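Local coordinates for HD domain-containing protein (Aquifex aeolicus, PDB 2HEK) that binds GDP and zinc and may act as an HD-domain nucleotide hydrolase, perhaps on dGTP, although its function has not been established, at residues L20-S25 against G81-L86; F28-Y33 against N250-L255; V234-K239 against S262-R267. All coordinates share one frame; numbering follows the deposited sequence.

Contact 1. Residues L20-S25 against G81-L86. With GDP (guanosine-5'-diphosphate), chain H.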
loop_
_atom_site.group_PDB
_atom_site.type_symbol
_atom_site.label_atom_id
_atom_site.label_comp_id
_atom_site.label_asym_id
_atom_site.label_seq_id
_atom_site.Cartn_x
_atom_site.Cartn_y
_atom_site.Cartn_z
ATOM N N LEU A 20 -23.663 17.184 8.931
ATOM C CA LEU A 20 -23.494 16.919 10.373
ATOM C C LEU A 20 -24.810 16.830 11.129
ATOM O O LEU A 20 -24.985 15.960 11.998
ATOM C CB LEU A 20 -22.637 18.007 11.020
ATOM C CG LEU A 20 -22.178 17.744 12.455
ATOM C CD1 LEU A 20 -21.145 16.629 12.494
ATOM C CD2 LEU A 20 -21.619 19.012 13.081
ATOM N N ARG A 21 -25.745 17.725 10.801
ATOM C CA ARG A 21 -27.059 17.737 11.470
ATOM C C ARG A 21 -27.776 16.427 11.192
ATOM O O ARG A 21 -28.399 15.806 12.093
ATOM C CB ARG A 21 -27.887 18.926 10.962
ATOM C CG ARG A 21 -27.437 20.311 11.482
ATOM C CD ARG A 21 -28.458 21.439 11.079
ATOM N NE ARG A 21 -27.869 22.471 10.210
ATOM C CZ ARG A 21 -28.309 22.797 8.994
ATOM N NH1 ARG A 21 -29.379 22.191 8.476
ATOM N NH2 ARG A 21 -27.678 23.740 8.295
ATOM N N LEU A 22 -27.644 15.965 9.947
ATOM C CA LEU A 22 -28.215 14.666 9.559
ATOM C C LEU A 22 -27.496 13.503 10.227
ATOM O O LEU A 22 -28.126 12.568 10.729
ATOM C CB LEU A 22 -28.201 14.535 8.030
ATOM C CG LEU A 22 -29.135 15.497 7.274
ATOM C CD1 LEU A 22 -28.697 15.608 5.808
ATOM C CD2 LEU A 22 -30.610 15.034 7.386
ATOM N N ILE A 23 -26.164 13.547 10.227
ATOM C CA ILE A 23 -25.384 12.487 10.887
ATOM C C ILE A 23 -25.739 12.323 12.373
ATOM O O ILE A 23 -25.856 11.202 12.886
ATOM C CB ILE A 23 -23.890 12.748 10.708
ATOM C CG1 ILE A 23 -23.545 12.483 9.255
ATOM C CG2 ILE A 23 -23.060 11.870 11.637
ATOM C CD1 ILE A 23 -22.255 13.119 8.846
ATOM N N ASP A 24 -25.940 13.446 13.048
ATOM C CA ASP A 24 -26.275 13.425 14.465
ATOM C C ASP A 24 -27.704 12.961 14.793
ATOM O O ASP A 24 -28.017 12.694 15.949
ATOM C CB ASP A 24 -25.936 14.786 15.095
ATOM C CG ASP A 24 -24.422 15.055 15.104
ATOM O OD1 ASP A 24 -23.646 14.096 15.305
ATOM O OD2 ASP A 24 -24.000 16.216 14.881
ATOM N N SER A 25 -28.566 12.818 13.801
ATOM C CA SER A 25 -29.966 12.377 14.101
ATOM C C SER A 25 -30.025 10.907 14.436
ATOM O O SER A 25 -29.152 10.128 14.014
ATOM C CB SER A 25 -30.884 12.682 12.925
ATOM O OG SER A 25 -30.577 11.832 11.835
ATOM N N GLY A 81 -26.700 10.943 -1.492
ATOM C CA GLY A 81 -25.719 9.854 -1.246
ATOM C C GLY A 81 -25.678 9.522 0.242
ATOM O O GLY A 81 -25.809 8.363 0.636
ATOM N N LEU A 82 -25.513 10.539 1.079
ATOM C CA LEU A 82 -25.489 10.355 2.538
ATOM C C LEU A 82 -26.680 9.562 3.131
ATOM O O LEU A 82 -26.493 8.708 4.027
ATOM C CB LEU A 82 -25.359 11.730 3.210
ATOM C CG LEU A 82 -25.097 11.738 4.727
ATOM C CD1 LEU A 82 -23.662 11.202 5.065
ATOM C CD2 LEU A 82 -25.316 13.163 5.327
ATOM N N LEU A 83 -27.902 9.795 2.613
ATOM C CA LEU A 83 -29.095 9.211 3.236
ATOM C C LEU A 83 -29.559 7.937 2.549
ATOM O O LEU A 83 -30.586 7.366 2.905
ATOM C CB LEU A 83 -30.224 10.259 3.254
ATOM C CG LEU A 83 -29.822 11.582 3.935
ATOM C CD1 LEU A 83 -30.961 12.573 3.856
ATOM C CD2 LEU A 83 -29.427 11.366 5.405
ATOM N N HIS A 84 -28.777 7.491 1.563
ATOM C CA HIS A 84 -29.148 6.358 0.722
ATOM C C HIS A 84 -29.496 5.090 1.478
ATOM O O HIS A 84 -30.303 4.317 1.014
ATOM C CB HIS A 84 -28.031 6.040 -0.269
ATOM C CG HIS A 84 -28.444 5.076 -1.340
ATOM N ND1 HIS A 84 -28.064 3.750 -1.336
ATOM C CD2 HIS A 84 -29.213 5.241 -2.443
ATOM C CE1 HIS A 84 -28.578 3.139 -2.393
ATOM N NE2 HIS A 84 -29.277 4.024 -3.083
ATOM N N ASP A 85 -28.854 4.857 2.622
ATOM C CA ASP A 85 -29.063 3.660 3.437
ATOM C C ASP A 85 -30.057 3.790 4.621
ATOM O O ASP A 85 -30.200 2.842 5.406
ATOM C CB ASP A 85 -27.700 3.221 4.024
ATOM C CG ASP A 85 -26.905 2.302 3.106
ATOM O OD1 ASP A 85 -27.189 2.186 1.900
ATOM O OD2 ASP A 85 -25.964 1.662 3.613
ATOM N N LEU A 86 -30.735 4.921 4.775
ATOM C CA LEU A 86 -31.586 5.120 5.968
ATOM C C LEU A 86 -32.639 4.035 6.157
ATOM O O LEU A 86 -32.992 3.688 7.293
ATOM C CB LEU A 86 -32.266 6.478 5.946
ATOM C CG LEU A 86 -31.449 7.746 6.188
ATOM C CD1 LEU A 86 -32.393 8.948 6.031
ATOM C CD2 LEU A 86 -30.880 7.748 7.584
HETATM P PB GDP H . -15.380 18.220 19.584
HETATM O O1B GDP H . -13.957 17.792 19.895
HETATM O O2B GDP H . -15.585 19.642 20.074
HETATM O O3B GDP H . -15.601 18.192 18.081
HETATM O O3A GDP H . -16.434 17.236 20.339
HETATM P PA GDP H . -17.195 16.010 19.595
HETATM O O1A GDP H . -18.016 16.501 18.419
HETATM O O2A GDP H . -18.071 15.213 20.536
HETATM O "O5'" GDP H . -15.957 15.103 19.095
HETATM C "C5'" GDP H . -16.147 13.919 18.332
HETATM C "C4'" GDP H . -15.239 13.994 17.115
HETATM O "O4'" GDP H . -15.185 12.688 16.548
HETATM C "C3'" GDP H . -15.772 14.940 16.037
HETATM O "O3'" GDP H . -14.946 16.103 15.875
HETATM C "C2'" GDP H . -15.814 14.108 14.764
HETATM O "O2'" GDP H . -14.692 14.422 13.938
HETATM C "C1'" GDP H . -15.708 12.655 15.218
HETATM N N9 GDP H . -17.015 11.923 15.191
HETATM C C8 GDP H . -17.150 10.591 15.010
HETATM N N7 GDP H . -18.450 10.190 15.023
HETATM C C5 GDP H . -19.196 11.296 15.214
HETATM C C6 GDP H . -20.639 11.610 15.329
HETATM O O6 GDP H . -21.496 10.721 15.260
HETATM N N1 GDP H . -21.000 12.886 15.521
HETATM C C2 GDP H . -20.109 13.899 15.622
HETATM N N2 GDP H . -20.551 15.165 15.820
HETATM N N3 GDP H . -18.769 13.691 15.531
HETATM C C4 GDP H . -18.253 12.437 15.330
#
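Leu-22, near the end of helix 17-23, packs against Leu-82 and Leu-83 at the end of helix 74-82. Its CB lies 4.2 Å from CD2 of Leu-82, and CD1 at the tip comes just as near to that same methyl, so Leu-82 CD2 nests between the root and one branch of Leu-22. CG, between them, stands farther back. At the end of the side chain the CD1 methyl of Leu-22 meets CD1 of Leu-83 at 4.3 Å, while the other branch, CD2, reaches the same Leu-83 methyl at a similar distance. Chi1 of -171° sets CG of Leu-82 anti to the backbone N, and chi2 then turns CD2 toward helix 17-23. Ile-23 completes the apolar patch with CG1, 4.4 Å from Leu-82 CD2. The spacings are those of ordinary van der Waals packing between branched side chains.

The helix end itself is tied by Ser-25, the N-cap of the following helix 26-29. Its OG donates to Leu-22 O (2.8 Å) in the carbonyl plane, and its backbone N bonds to the same oxygen. Just before it, Asp-24 points to the nucleotide: OD1 accepts from N1 of GDP (2.9 Å, N-H...O angle 158°) and, more weakly, from N2, a pairing that reads the donor edge of guanine. Leu-20 CD1 packs beside N2 at 3.7 Å.

Farther along 81-86, Asp-85 belongs to the zinc site with His-54 and Asp-161 and also forms a salt bridge to Arg-51. Around the patch, Leu-22 touches Ile-121 of helix 117-123, Ile-23 packs on Phe-52 and Leu-56 of helix 51-69, and Leu-86 rests on helix 108-115.

Contact 2. Residues F28-Y33 against N250-L255. With GDP (guanosine-5'-diphosphate), chain H.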
loop_
_atom_site.group_PDB
_atom_site.type_symbol
_atom_site.label_atom_id
_atom_site.label_comp_id
_atom_site.label_asym_id
_atom_site.label_seq_id
_atom_site.Cartn_x
_atom_site.Cartn_y
_atom_site.Cartn_z
ATOM N N PHE A 28 -29.975 8.241 11.513
ATOM C CA PHE A 28 -28.643 8.039 10.945
ATOM C C PHE A 28 -27.744 7.283 11.931
ATOM O O PHE A 28 -27.010 6.361 11.541
ATOM C CB PHE A 28 -28.001 9.349 10.464
ATOM C CG PHE A 28 -26.801 9.139 9.577
ATOM C CD1 PHE A 28 -26.942 9.122 8.184
ATOM C CD2 PHE A 28 -25.535 8.963 10.118
ATOM C CE1 PHE A 28 -25.843 8.896 7.354
ATOM C CE2 PHE A 28 -24.407 8.776 9.283
ATOM C CZ PHE A 28 -24.566 8.742 7.907
ATOM N N GLN A 29 -27.825 7.620 13.209
ATOM C CA GLN A 29 -26.983 6.916 14.198
ATOM C C GLN A 29 -27.306 5.411 14.282
ATOM O O GLN A 29 -26.420 4.590 14.520
ATOM C CB GLN A 29 -27.069 7.577 15.592
ATOM C CG GLN A 29 -26.452 8.944 15.630
ATOM C CD GLN A 29 -24.917 8.903 15.652
ATOM O OE1 GLN A 29 -24.333 8.023 16.263
ATOM N NE2 GLN A 29 -24.278 9.857 15.004
ATOM N N ARG A 30 -28.570 5.049 14.062
ATOM C CA ARG A 30 -28.985 3.653 13.937
ATOM C C ARG A 30 -28.061 2.841 12.999
ATOM O O ARG A 30 -27.806 1.621 13.197
ATOM C CB ARG A 30 -30.433 3.619 13.371
ATOM C CG ARG A 30 -30.955 2.212 13.075
ATOM C CD ARG A 30 -32.377 2.197 12.459
ATOM N NE ARG A 30 -32.587 0.863 11.936
ATOM C CZ ARG A 30 -32.283 0.484 10.689
ATOM N NH1 ARG A 30 -31.845 1.356 9.789
ATOM N NH2 ARG A 30 -32.464 -0.773 10.330
ATOM N N LEU A 31 -27.585 3.493 11.947
ATOM C CA LEU A 31 -26.811 2.765 10.959
ATOM C C LEU A 31 -25.495 2.240 11.556
ATOM O O LEU A 31 -24.963 1.280 11.048
ATOM C CB LEU A 31 -26.556 3.638 9.737
ATOM C CG LEU A 31 -27.797 4.074 8.942
ATOM C CD1 LEU A 31 -27.329 4.951 7.812
ATOM C CD2 LEU A 31 -28.608 2.895 8.415
ATOM N N ARG A 32 -25.005 2.852 12.641
ATOM C CA ARG A 32 -23.805 2.360 13.382
ATOM C C ARG A 32 -24.054 0.971 13.943
ATOM O O ARG A 32 -23.128 0.337 14.362
ATOM C CB ARG A 32 -23.517 3.234 14.613
ATOM C CG ARG A 32 -22.743 4.451 14.340
ATOM C CD ARG A 32 -22.306 5.154 15.561
ATOM N NE ARG A 32 -20.960 5.614 15.266
ATOM C CZ ARG A 32 -20.579 6.864 15.315
ATOM N NH1 ARG A 32 -21.433 7.793 15.726
ATOM N NH2 ARG A 32 -19.334 7.163 14.990
ATOM N N TYR A 33 -25.307 0.524 14.002
ATOM C CA TYR A 33 -25.651 -0.757 14.667
ATOM C C TYR A 33 -26.159 -1.812 13.664
ATOM O O TYR A 33 -26.813 -2.807 14.025
ATOM C CB TYR A 33 -26.582 -0.493 15.883
ATOM C CG TYR A 33 -25.940 0.570 16.775
ATOM C CD1 TYR A 33 -24.836 0.248 17.584
ATOM C CD2 TYR A 33 -26.365 1.892 16.744
ATOM C CE1 TYR A 33 -24.190 1.205 18.372
ATOM C CE2 TYR A 33 -25.699 2.893 17.531
ATOM C CZ TYR A 33 -24.612 2.523 18.342
ATOM O OH TYR A 33 -23.911 3.465 19.110
ATOM N N ASN A 250 -41.123 3.767 14.069
ATOM C CA ASN A 250 -40.251 3.413 15.179
ATOM C C ASN A 250 -40.038 1.913 15.321
ATOM O O ASN A 250 -39.015 1.484 15.862
ATOM C CB ASN A 250 -40.763 4.002 16.489
ATOM C CG ASN A 250 -40.676 5.505 16.518
ATOM O OD1 ASN A 250 -39.769 6.111 15.928
ATOM N ND2 ASN A 250 -41.631 6.132 17.201
ATOM N N ASN A 251 -40.986 1.119 14.832
ATOM C CA ASN A 251 -40.832 -0.337 14.843
ATOM C C ASN A 251 -39.848 -0.799 13.776
ATOM O O ASN A 251 -39.281 -1.886 13.873
ATOM C CB ASN A 251 -42.175 -1.044 14.660
ATOM C CG ASN A 251 -43.022 -1.032 15.922
ATOM O OD1 ASN A 251 -42.504 -1.120 17.036
ATOM N ND2 ASN A 251 -44.334 -0.915 15.752
ATOM N N PHE A 252 -39.678 0.007 12.731
ATOM C CA PHE A 252 -38.597 -0.246 11.792
ATOM C C PHE A 252 -37.285 0.229 12.419
ATOM O O PHE A 252 -36.342 -0.531 12.472
ATOM C CB PHE A 252 -38.831 0.424 10.440
ATOM C CG PHE A 252 -37.611 0.434 9.577
ATOM C CD1 PHE A 252 -37.241 -0.705 8.871
ATOM C CD2 PHE A 252 -36.801 1.554 9.522
ATOM C CE1 PHE A 252 -36.085 -0.718 8.098
ATOM C CE2 PHE A 252 -35.637 1.549 8.756
ATOM C CZ PHE A 252 -35.284 0.414 8.045
ATOM N N LEU A 253 -37.259 1.463 12.931
ATOM C CA LEU A 253 -36.056 2.056 13.489
ATOM C C LEU A 253 -35.435 1.245 14.626
ATOM O O LEU A 253 -34.217 1.276 14.805
ATOM C CB LEU A 253 -36.258 3.525 13.885
ATOM C CG LEU A 253 -36.485 4.530 12.723
ATOM C CD1 LEU A 253 -36.813 5.903 13.285
ATOM C CD2 LEU A 253 -35.298 4.649 11.756
ATOM N N ARG A 254 -36.244 0.490 15.364
ATOM C CA ARG A 254 -35.689 -0.331 16.439
ATOM C C ARG A 254 -35.049 -1.629 15.953
ATOM O O ARG A 254 -34.411 -2.330 16.727
ATOM C CB ARG A 254 -36.730 -0.581 17.544
ATOM C CG ARG A 254 -36.962 0.687 18.376
ATOM C CD ARG A 254 -37.808 0.471 19.637
ATOM N NE ARG A 254 -39.263 0.519 19.405
ATOM C CZ ARG A 254 -40.038 -0.551 19.222
ATOM N NH1 ARG A 254 -39.522 -1.784 19.206
ATOM N NH2 ARG A 254 -41.340 -0.386 19.035
ATOM N N LEU A 255 -35.210 -1.951 14.677
ATOM C CA LEU A 255 -34.559 -3.111 14.106
ATOM C C LEU A 255 -33.086 -2.796 13.830
ATOM O O LEU A 255 -32.769 -2.070 12.879
ATOM C CB LEU A 255 -35.228 -3.508 12.794
ATOM C CG LEU A 255 -36.619 -4.130 12.825
ATOM C CD1 LEU A 255 -37.122 -4.223 11.398
ATOM C CD2 LEU A 255 -36.593 -5.521 13.481
HETATM P PB GDP H . -15.380 18.220 19.584
HETATM O O1B GDP H . -13.957 17.792 19.895
HETATM O O2B GDP H . -15.585 19.642 20.074
HETATM O O3B GDP H . -15.601 18.192 18.081
HETATM O O3A GDP H . -16.434 17.236 20.339
HETATM P PA GDP H . -17.195 16.010 19.595
HETATM O O1A GDP H . -18.016 16.501 18.419
HETATM O O2A GDP H . -18.071 15.213 20.536
HETATM O "O5'" GDP H . -15.957 15.103 19.095
HETATM C "C5'" GDP H . -16.147 13.919 18.332
HETATM C "C4'" GDP H . -15.239 13.994 17.115
HETATM O "O4'" GDP H . -15.185 12.688 16.548
HETATM C "C3'" GDP H . -15.772 14.940 16.037
HETATM O "O3'" GDP H . -14.946 16.103 15.875
HETATM C "C2'" GDP H . -15.814 14.108 14.764
HETATM O "O2'" GDP H . -14.692 14.422 13.938
HETATM C "C1'" GDP H . -15.708 12.655 15.218
HETATM N N9 GDP H . -17.015 11.923 15.191
HETATM C C8 GDP H . -17.150 10.591 15.010
HETATM N N7 GDP H . -18.450 10.190 15.023
HETATM C C5 GDP H . -19.196 11.296 15.214
HETATM C C6 GDP H . -20.639 11.610 15.329
HETATM O O6 GDP H . -21.496 10.721 15.260
HETATM N N1 GDP H . -21.000 12.886 15.521
HETATM C C2 GDP H . -20.109 13.899 15.622
HETATM N N2 GDP H . -20.551 15.165 15.820
HETATM N N3 GDP H . -18.769 13.691 15.531
HETATM C C4 GDP H . -18.253 12.437 15.330
#
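The chain segment that follows the guanine-binding helix 26-29 is clamped to the end of helix 250-253, in the HD-associated region, by Arg-30, which reaches over to Leu-253, Phe-252 and Leu-255. With CG anti to the backbone N (chi1 175°) and the chain extended to NE, the side chain reaches Leu-255 at full length. NE and NH2 grip Leu-255 O side-on, at 3.1 and 2.9 Å, with the oxygen close to the guanidinium plane; NH2 approaches almost in line with the carbonyl bond, whereas NE comes from above the carbonyl plane. NH2 also donates to the backbone oxygen of His-88. One face of the guanidinium is covered by the far end of the Phe-252 ring, whose CZ lies 3.8 Å from NH2, the two planes inclined by 39°. Lower down, Arg-30 CD packs on Leu-253 CD2 at 3.9 Å.

Gln-29 and Arg-32 instead serve the nucleotide: Gln-29 NE2 and Arg-32 NH1 both donate to GDP O6, and Arg-32 NH2 to N7 (3.2 Å, 177°). Arg-32 NH1 also bonds to Gln-29 OE1, fixing the two groups relative to each other. Such paired donors to O6 and N7 are characteristic of arginine recognition of a guanine.

Contact 3. Residues V234-K239 against S262-R267; sequences VEFLKK and SELFKR
CG of both Phe-236 and Leu-264 stands anti to the backbone N (chi1 165° and -172°), which turns the side chains toward each other where helix 224-240 faces helix 257-266, and a leucine methyl meets an aromatic face. CD1 of Leu-264 stands 3.5 Å from the centroid of the Phe-236 ring and only 6° off the ring normal, a CH-pi contact placed squarely over the centre. All six ring carbons are therefore almost equally distant from this methyl; the nearest, CE1, lies at 3.6 Å. Leu-264 CB adds a second touch near the far end of the ring, 3.9 Å from CZ, so that the leucine covers the ring with its root as well as its tip.

Beside them, Phe-236 CZ approaches the backbone carbon of Glu-263 at 4.4 Å, bringing the ring up to the main chain of the second helix. The carboxylate of Glu-263 turns away from this contact to Arg-267: OE1 and NH2 form a salt bridge of 2.8 Å, and Glu-263 CD lies over the centre of the guanidinium face. This ion pair, between Glu-263 on helix 257-266 and Arg-267 just beyond it, sits beside the apolar contact, and both of its side chains also touch Leu-240 of helix 224-240.

Phe-270 meets the Phe-236 ring edge-to-face and touches Leu-264 too, while Phe-274 and Phe-278 of helix 271-278 pack on Leu-264. On the same helix, Asp-273 takes a salt bridge from Lys-239.

The side-chain contact is thus apolar, with no hydrogen bond or salt bridge between the two segments. What this pair contributes is probably mostly dispersion, with perhaps a small part from the methyl C-H groups facing the pi cloud, and the centred position of the methyl implies close shape matching at this one point of the interface.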
loop_
_atom_site.group_PDB
_atom_site.type_symbol
_atom_site.label_atom_id
_atom_site.label_comp_id
_atom_site.label_asym_id
_atom_site.label_seq_id
_atom_site.Cartn_x
_atom_site.Cartn_y
_atom_site.Cartn_z
ATOM N N VAL A 234 -32.548 -15.545 6.943
ATOM C CA VAL A 234 -33.760 -15.040 6.322
ATOM C C VAL A 234 -34.990 -15.885 6.739
ATOM O O VAL A 234 -36.077 -15.349 7.005
ATOM C CB VAL A 234 -33.566 -14.853 4.792
ATOM C CG1 VAL A 234 -34.876 -14.640 4.104
ATOM C CG2 VAL A 234 -32.646 -13.633 4.533
ATOM N N GLU A 235 -34.812 -17.189 6.862
ATOM C CA GLU A 235 -35.895 -18.027 7.373
ATOM C C GLU A 235 -36.329 -17.575 8.773
ATOM O O GLU A 235 -37.537 -17.434 9.044
ATOM C CB GLU A 235 -35.480 -19.498 7.373
ATOM C CG GLU A 235 -35.434 -20.067 5.974
ATOM C CD GLU A 235 -34.883 -21.472 5.897
ATOM O OE1 GLU A 235 -34.768 -22.139 6.943
ATOM O OE2 GLU A 235 -34.572 -21.916 4.769
ATOM N N PHE A 236 -35.342 -17.325 9.646
ATOM C CA PHE A 236 -35.621 -16.831 10.985
ATOM C C PHE A 236 -36.273 -15.459 10.964
ATOM O O PHE A 236 -37.300 -15.259 11.610
ATOM C CB PHE A 236 -34.363 -16.794 11.843
ATOM C CG PHE A 236 -34.515 -15.959 13.099
ATOM C CD1 PHE A 236 -35.434 -16.323 14.090
ATOM C CD2 PHE A 236 -33.744 -14.818 13.289
ATOM C CE1 PHE A 236 -35.596 -15.556 15.229
ATOM C CE2 PHE A 236 -33.884 -14.059 14.438
ATOM C CZ PHE A 236 -34.812 -14.422 15.407
ATOM N N LEU A 237 -35.692 -14.515 10.218
ATOM C CA LEU A 237 -36.209 -13.144 10.192
ATOM C C LEU A 237 -37.701 -13.103 9.833
ATOM O O LEU A 237 -38.451 -12.304 10.395
ATOM C CB LEU A 237 -35.378 -12.230 9.277
ATOM C CG LEU A 237 -35.814 -10.751 9.276
ATOM C CD1 LEU A 237 -35.876 -10.112 10.677
ATOM C CD2 LEU A 237 -34.945 -9.906 8.357
ATOM N N LYS A 238 -38.113 -13.983 8.918
ATOM C CA LYS A 238 -39.519 -14.139 8.535
ATOM C C LYS A 238 -40.437 -14.556 9.696
ATOM O O LYS A 238 -41.543 -14.035 9.825
ATOM C CB LYS A 238 -39.656 -15.125 7.372
ATOM C CG LYS A 238 -39.393 -14.500 6.024
ATOM C CD LYS A 238 -39.256 -15.567 4.949
ATOM C CE LYS A 238 -38.585 -14.999 3.692
ATOM N NZ LYS A 238 -38.070 -16.070 2.768
ATOM N N LYS A 239 -39.983 -15.498 10.517
ATOM C CA LYS A 239 -40.717 -15.895 11.715
ATOM C C LYS A 239 -40.833 -14.737 12.703
ATOM O O LYS A 239 -41.897 -14.500 13.266
ATOM C CB LYS A 239 -40.051 -17.095 12.395
ATOM C CG LYS A 239 -40.014 -18.349 11.535
ATOM C CD LYS A 239 -39.747 -19.603 12.354
ATOM C CE LYS A 239 -38.303 -19.703 12.818
ATOM N NZ LYS A 239 -38.148 -20.731 13.888
ATOM N N SER A 262 -30.560 -10.749 19.710
ATOM C CA SER A 262 -31.060 -10.939 21.076
ATOM C C SER A 262 -32.330 -11.783 21.069
ATOM O O SER A 262 -32.470 -12.698 21.876
ATOM C CB SER A 262 -31.340 -9.605 21.766
ATOM O OG SER A 262 -32.619 -9.098 21.407
ATOM N N GLU A 263 -33.246 -11.458 20.159
ATOM C CA GLU A 263 -34.492 -12.186 19.993
ATOM C C GLU A 263 -34.242 -13.676 19.746
ATOM O O GLU A 263 -35.102 -14.520 20.022
ATOM C CB GLU A 263 -35.282 -11.591 18.831
ATOM C CG GLU A 263 -35.947 -10.254 19.117
ATOM C CD GLU A 263 -37.114 -10.364 20.096
ATOM O OE1 GLU A 263 -38.282 -10.365 19.639
ATOM O OE2 GLU A 263 -36.864 -10.456 21.319
ATOM N N LEU A 264 -33.056 -13.983 19.234
ATOM C CA LEU A 264 -32.673 -15.325 18.836
ATOM C C LEU A 264 -31.960 -16.024 19.978
ATOM O O LEU A 264 -32.347 -17.117 20.377
ATOM C CB LEU A 264 -31.746 -15.229 17.621
ATOM C CG LEU A 264 -31.278 -16.444 16.828
ATOM C CD1 LEU A 264 -32.435 -17.096 16.131
ATOM C CD2 LEU A 264 -30.257 -15.999 15.811
ATOM N N PHE A 265 -30.931 -15.359 20.505
ATOM C CA PHE A 265 -30.066 -15.833 21.599
ATOM C C PHE A 265 -30.830 -16.189 22.875
ATOM O O PHE A 265 -30.308 -16.904 23.729
ATOM C CB PHE A 265 -29.014 -14.779 21.946
ATOM C CG PHE A 265 -27.950 -15.271 22.882
ATOM C CD1 PHE A 265 -26.792 -15.849 22.392
ATOM C CD2 PHE A 265 -28.111 -15.151 24.261
ATOM C CE1 PHE A 265 -25.812 -16.303 23.252
ATOM C CE2 PHE A 265 -27.130 -15.605 25.122
ATOM C CZ PHE A 265 -25.981 -16.180 24.618
ATOM N N LYS A 266 -32.055 -15.679 22.997
ATOM C CA LYS A 266 -32.825 -15.744 24.244
ATOM C C LYS A 266 -34.007 -16.714 24.205
ATOM O O LYS A 266 -34.178 -17.534 25.116
ATOM C CB LYS A 266 -33.299 -14.341 24.663
ATOM C CG LYS A 266 -32.237 -13.535 25.410
ATOM C CD LYS A 266 -32.500 -12.029 25.371
ATOM C CE LYS A 266 -31.430 -11.256 26.150
ATOM N NZ LYS A 266 -30.057 -11.396 25.570
ATOM N N ARG A 267 -34.820 -16.614 23.158
ATOM C CA ARG A 267 -36.025 -17.434 23.049
ATOM C C ARG A 267 -35.709 -18.903 22.717
ATOM O O ARG A 267 -34.919 -19.196 21.806
ATOM C CB ARG A 267 -37.010 -16.818 22.047
ATOM C CG ARG A 267 -37.463 -15.409 22.428
ATOM C CD ARG A 267 -38.384 -14.811 21.376
ATOM N NE ARG A 267 -38.942 -13.523 21.788
ATOM C CZ ARG A 267 -39.624 -12.692 20.996
ATOM N NH1 ARG A 267 -39.840 -12.991 19.715
ATOM N NH2 ARG A 267 -40.084 -11.544 21.487
#

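Contacts 1 and 2 are neighbours, their centres 12 Å apart, and both touch the same GDP, supplying partners for adjoining parts of the guanine's rim. They are joined directly, since Gln-29 NE2 lies 3.0 Å from Ile-23 O in a probable hydrogen bond. The Arg-30 side chain of contact 2 is about 7 Å from that of the zinc ligand Asp-85 in contact 1 and about 12 Å from the zinc ion. Contact 3 is remote from contact 1, 28 Å between centres, but 17 Å from contact 2, whose segment 250-255 lies in the chain between the two helices that contact 3 joins.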